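PDB 2G29: nitrate transport protein nrtA from Synechocystis sp., which captures nitrate in the periplasm as the solute-binding component of the NrtABCD ABC transporter, which takes up nitrate and probably also nitrite. Local coordinates for residues A35-L48 / G83-L95. Residues are numbered along the deposited sequence; the frame is centred on the assembly and turned at random.
Sequences AKLGFIALTDAAPL and GSASGGIDGAHIL
The imidazole of His93, at the corner of strand 91-95, is inserted into the curve of residues 39-45: the methyl of Ala45 sits over one face, CB 3.5 Å from the ring centroid in a CH-pi contact, while Ile40 N and the carboxylate carbon of Asp44 meet its edge. A methyl suits Ala45, being small enough to bring the backbone against the ring. Another flat group, the Asp90 carboxylate at the far end of the contact, is gripped at both oxygens: OD2 takes Lys36 N (2.8 Å) on its anti lone pair, and OD1 takes Ser84 OG on the syn side. Asp90 CG stands opposite the carbonyl carbon (chi1 -56°), which carries the carboxylate to Lys36 N. An alanine here would probably leave both Lys36 N and the Ser84 hydroxyl without their acceptor. Leu48 CD1 touches His93 CB at 3.6 Å. Parallel pairing ties the two strands through Gly38 N to Gly91 O (2.8 Å) and His93 N to Gly38 O (2.9 Å). A CB on Gly38 would come too close to Ile89 CD1, consistent with glycine here. Strand 36-39 runs between strands 66-69 and 91-95 in a mixed sheet, helix 253-271 packs against Leu48, and Asp44 pairs with nitrate-binding Lys240 of strand 240-245.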
loop_
_atom_site.group_PDB
_atom_site.type_symbol
_atom_site.label_atom_id
_atom_site.label_comp_id
_atom_site.label_asym_id
_atom_site.label_seq_id
_atom_site.Cartn_x
_atom_site.Cartn_y
_atom_site.Cartn_z
ATOM N N ALA A 35 15.752 15.942 1.187
ATOM C CA ALA A 35 15.023 15.031 2.080
ATOM C C ALA A 35 15.399 13.666 1.519
ATOM O O ALA A 35 15.722 13.555 0.341
ATOM C CB ALA A 35 13.503 15.250 1.985
ATOM N N LYS A 36 15.426 12.647 2.374
ATOM C CA LYS A 36 15.737 11.288 1.925
ATOM C C LYS A 36 14.430 10.512 2.031
ATOM O O LYS A 36 13.936 10.278 3.135
ATOM C CB LYS A 36 16.819 10.639 2.811
ATOM C CG LYS A 36 18.208 11.314 2.653
ATOM C CD LYS A 36 19.344 10.314 2.841
ATOM C CE LYS A 36 19.627 9.986 4.252
ATOM N NZ LYS A 36 20.502 8.766 4.312
ATOM N N LEU A 37 13.866 10.137 0.876
ATOM C CA LEU A 37 12.589 9.428 0.826
ATOM C C LEU A 37 12.751 8.016 0.322
ATOM O O LEU A 37 13.217 7.778 -0.807
ATOM C CB LEU A 37 11.624 10.187 -0.067
ATOM C CG LEU A 37 11.412 11.660 0.274
ATOM C CD1 LEU A 37 10.451 12.261 -0.745
ATOM C CD2 LEU A 37 10.873 11.783 1.698
ATOM N N GLY A 38 12.365 7.058 1.155
ATOM C CA GLY A 38 12.492 5.687 0.693
ATOM C C GLY A 38 11.311 5.200 -0.125
ATOM O O GLY A 38 10.202 5.780 -0.045
ATOM N N PHE A 39 11.562 4.203 -0.980
ATOM C CA PHE A 39 10.450 3.540 -1.698
ATOM C C PHE A 39 10.811 2.073 -1.883
ATOM O O PHE A 39 11.997 1.715 -1.847
ATOM C CB PHE A 39 10.177 4.164 -3.084
ATOM C CG PHE A 39 11.199 3.819 -4.138
ATOM C CD1 PHE A 39 10.965 2.779 -5.045
ATOM C CD2 PHE A 39 12.412 4.532 -4.215
ATOM C CE1 PHE A 39 11.912 2.455 -6.013
ATOM C CE2 PHE A 39 13.352 4.222 -5.162
ATOM C CZ PHE A 39 13.118 3.187 -6.066
ATOM N N ILE A 40 9.787 1.248 -2.062
ATOM C CA ILE A 40 9.967 -0.160 -2.362
ATOM C C ILE A 40 9.563 -0.258 -3.853
ATOM O O ILE A 40 8.661 0.495 -4.321
ATOM C CB ILE A 40 9.077 -1.035 -1.441
ATOM C CG1 ILE A 40 9.603 -1.016 0.008
ATOM C CG2 ILE A 40 9.044 -2.460 -1.931
ATOM C CD1 ILE A 40 9.851 0.339 0.578
ATOM N N ALA A 41 10.230 -1.136 -4.601
ATOM C CA ALA A 41 10.001 -1.257 -6.055
ATOM C C ALA A 41 8.627 -1.816 -6.358
ATOM O O ALA A 41 8.454 -3.037 -6.512
ATOM C CB ALA A 41 11.081 -2.144 -6.684
ATOM N N LEU A 42 7.677 -0.891 -6.435
ATOM C CA LEU A 42 6.256 -1.136 -6.663
ATOM C C LEU A 42 5.676 0.020 -7.465
ATOM O O LEU A 42 6.044 1.172 -7.223
ATOM C CB LEU A 42 5.530 -1.188 -5.318
ATOM C CG LEU A 42 5.996 -2.335 -4.431
ATOM C CD1 LEU A 42 5.669 -2.014 -2.982
ATOM C CD2 LEU A 42 5.356 -3.630 -4.874
ATOM N N THR A 43 4.734 -0.275 -8.358
ATOM C CA THR A 43 4.136 0.763 -9.179
ATOM C C THR A 43 3.541 1.886 -8.346
ATOM O O THR A 43 3.586 3.048 -8.771
ATOM C CB THR A 43 3.080 0.175 -10.086
ATOM O OG1 THR A 43 3.641 -0.965 -10.733
ATOM C CG2 THR A 43 2.681 1.201 -11.173
ATOM N N ASP A 44 3.006 1.585 -7.162
ATOM C CA ASP A 44 2.423 2.650 -6.358
ATOM C C ASP A 44 3.434 3.603 -5.690
ATOM O O ASP A 44 3.047 4.532 -4.975
ATOM C CB ASP A 44 1.389 2.116 -5.350
ATOM C CG ASP A 44 1.883 0.941 -4.537
ATOM O OD1 ASP A 44 3.064 0.872 -4.198
ATOM O OD2 ASP A 44 1.016 0.112 -4.198
ATOM N N ALA A 45 4.719 3.411 -5.971
ATOM C CA ALA A 45 5.757 4.353 -5.549
ATOM C C ALA A 45 5.923 5.397 -6.664
ATOM O O ALA A 45 6.657 6.357 -6.497
ATOM C CB ALA A 45 7.084 3.622 -5.357
ATOM N N ALA A 46 5.231 5.187 -7.795
ATOM C CA ALA A 46 5.393 6.102 -8.943
ATOM C C ALA A 46 5.360 7.591 -8.631
ATOM O O ALA A 46 6.195 8.328 -9.115
ATOM C CB ALA A 46 4.377 5.799 -10.046
ATOM N N PRO A 47 4.408 8.049 -7.826
ATOM C CA PRO A 47 4.379 9.491 -7.536
ATOM C C PRO A 47 5.689 10.023 -6.957
ATOM O O PRO A 47 6.115 11.128 -7.299
ATOM C CB PRO A 47 3.200 9.633 -6.568
ATOM C CG PRO A 47 2.975 8.271 -6.028
ATOM C CD PRO A 47 3.305 7.330 -7.169
ATOM N N LEU A 48 6.347 9.267 -6.078
ATOM C CA LEU A 48 7.590 9.748 -5.496
ATOM C C LEU A 48 8.740 9.777 -6.516
ATOM O O LEU A 48 9.590 10.687 -6.480
ATOM C CB LEU A 48 8.022 8.901 -4.294
ATOM C CG LEU A 48 7.098 8.926 -3.076
ATOM C CD1 LEU A 48 7.888 8.416 -1.886
ATOM C CD2 LEU A 48 6.578 10.332 -2.790
ATOM N N GLY A 83 16.485 7.670 11.007
ATOM C CA GLY A 83 16.350 9.065 10.638
ATOM C C GLY A 83 17.547 9.433 9.783
ATOM O O GLY A 83 18.583 8.758 9.836
ATOM N N SER A 84 17.428 10.497 9.013
ATOM C CA SER A 84 18.537 10.885 8.151
ATOM C C SER A 84 19.821 11.280 8.880
ATOM O O SER A 84 20.906 11.021 8.376
ATOM C CB SER A 84 18.102 12.003 7.200
ATOM O OG SER A 84 17.794 13.175 7.905
ATOM N N ALA A 85 19.703 11.863 10.066
ATOM C CA ALA A 85 20.891 12.289 10.802
ATOM C C ALA A 85 21.782 11.110 11.191
ATOM O O ALA A 85 22.994 11.269 11.410
ATOM C CB ALA A 85 20.475 13.088 12.053
ATOM N N SER A 86 21.202 9.925 11.291
ATOM C CA SER A 86 21.996 8.752 11.640
ATOM C C SER A 86 22.176 7.796 10.446
ATOM O O SER A 86 22.466 6.607 10.616
ATOM C CB SER A 86 21.368 8.057 12.831
ATOM O OG SER A 86 21.521 8.899 13.992
ATOM N N GLY A 87 21.954 8.319 9.244
ATOM C CA GLY A 87 22.167 7.533 8.032
ATOM C C GLY A 87 20.973 6.835 7.413
ATOM O O GLY A 87 21.128 6.070 6.457
ATOM N N GLY A 88 19.793 7.106 7.959
ATOM C CA GLY A 88 18.559 6.508 7.457
ATOM C C GLY A 88 17.769 7.438 6.560
ATOM O O GLY A 88 18.341 8.179 5.751
ATOM N N ILE A 89 16.445 7.417 6.696
ATOM C CA ILE A 89 15.595 8.237 5.820
ATOM C C ILE A 89 14.628 9.101 6.636
ATOM O O ILE A 89 14.369 8.822 7.824
ATOM C CB ILE A 89 14.787 7.339 4.768
ATOM C CG1 ILE A 89 13.889 6.330 5.532
ATOM C CG2 ILE A 89 15.756 6.620 3.827
ATOM C CD1 ILE A 89 13.164 5.400 4.594
ATOM N N ASP A 90 14.104 10.145 6.000
ATOM C CA ASP A 90 13.162 11.085 6.606
ATOM C C ASP A 90 11.699 10.715 6.399
ATOM O O ASP A 90 10.829 11.135 7.181
ATOM C CB ASP A 90 13.369 12.488 6.002
ATOM C CG ASP A 90 14.810 12.999 6.148
ATOM O OD1 ASP A 90 15.265 13.185 7.290
ATOM O OD2 ASP A 90 15.477 13.197 5.110
ATOM N N GLY A 91 11.427 9.979 5.322
ATOM C CA GLY A 91 10.064 9.592 5.031
ATOM C C GLY A 91 10.084 8.500 3.987
ATOM O O GLY A 91 11.150 8.088 3.514
ATOM N N ALA A 92 8.904 8.045 3.582
ATOM C CA ALA A 92 8.842 6.940 2.631
ATOM C C ALA A 92 7.480 6.727 2.018
ATOM O O ALA A 92 6.469 7.152 2.576
ATOM C CB ALA A 92 9.189 5.630 3.377
ATOM N N HIS A 93 7.505 6.045 0.867
ATOM C CA HIS A 93 6.321 5.480 0.222
ATOM C C HIS A 93 6.218 4.287 1.201
ATOM O O HIS A 93 7.165 3.535 1.381
ATOM C CB HIS A 93 6.689 5.121 -1.235
ATOM C CG HIS A 93 6.228 3.769 -1.719
ATOM N ND1 HIS A 93 4.983 3.520 -2.261
ATOM C CD2 HIS A 93 6.943 2.628 -1.868
ATOM C CE1 HIS A 93 4.957 2.279 -2.745
ATOM N NE2 HIS A 93 6.131 1.729 -2.525
ATOM N N ILE A 94 5.059 4.116 1.832
ATOM C CA ILE A 94 4.935 3.129 2.895
ATOM C C ILE A 94 3.545 2.525 3.051
ATOM O O ILE A 94 2.544 3.127 2.699
ATOM C CB ILE A 94 5.392 3.817 4.221
ATOM C CG1 ILE A 94 5.628 2.776 5.318
ATOM C CG2 ILE A 94 4.378 4.873 4.647
ATOM C CD1 ILE A 94 6.602 3.315 6.440
ATOM N N LEU A 95 3.487 1.306 3.575
ATOM C CA LEU A 95 2.180 0.677 3.816
ATOM C C LEU A 95 1.457 1.562 4.860
ATOM O O LEU A 95 2.061 1.957 5.876
ATOM C CB LEU A 95 2.396 -0.722 4.400
ATOM C CG LEU A 95 3.293 -1.657 3.581
ATOM C CD1 LEU A 95 3.355 -3.053 4.226
ATOM C CD2 LEU A 95 2.749 -1.807 2.160
#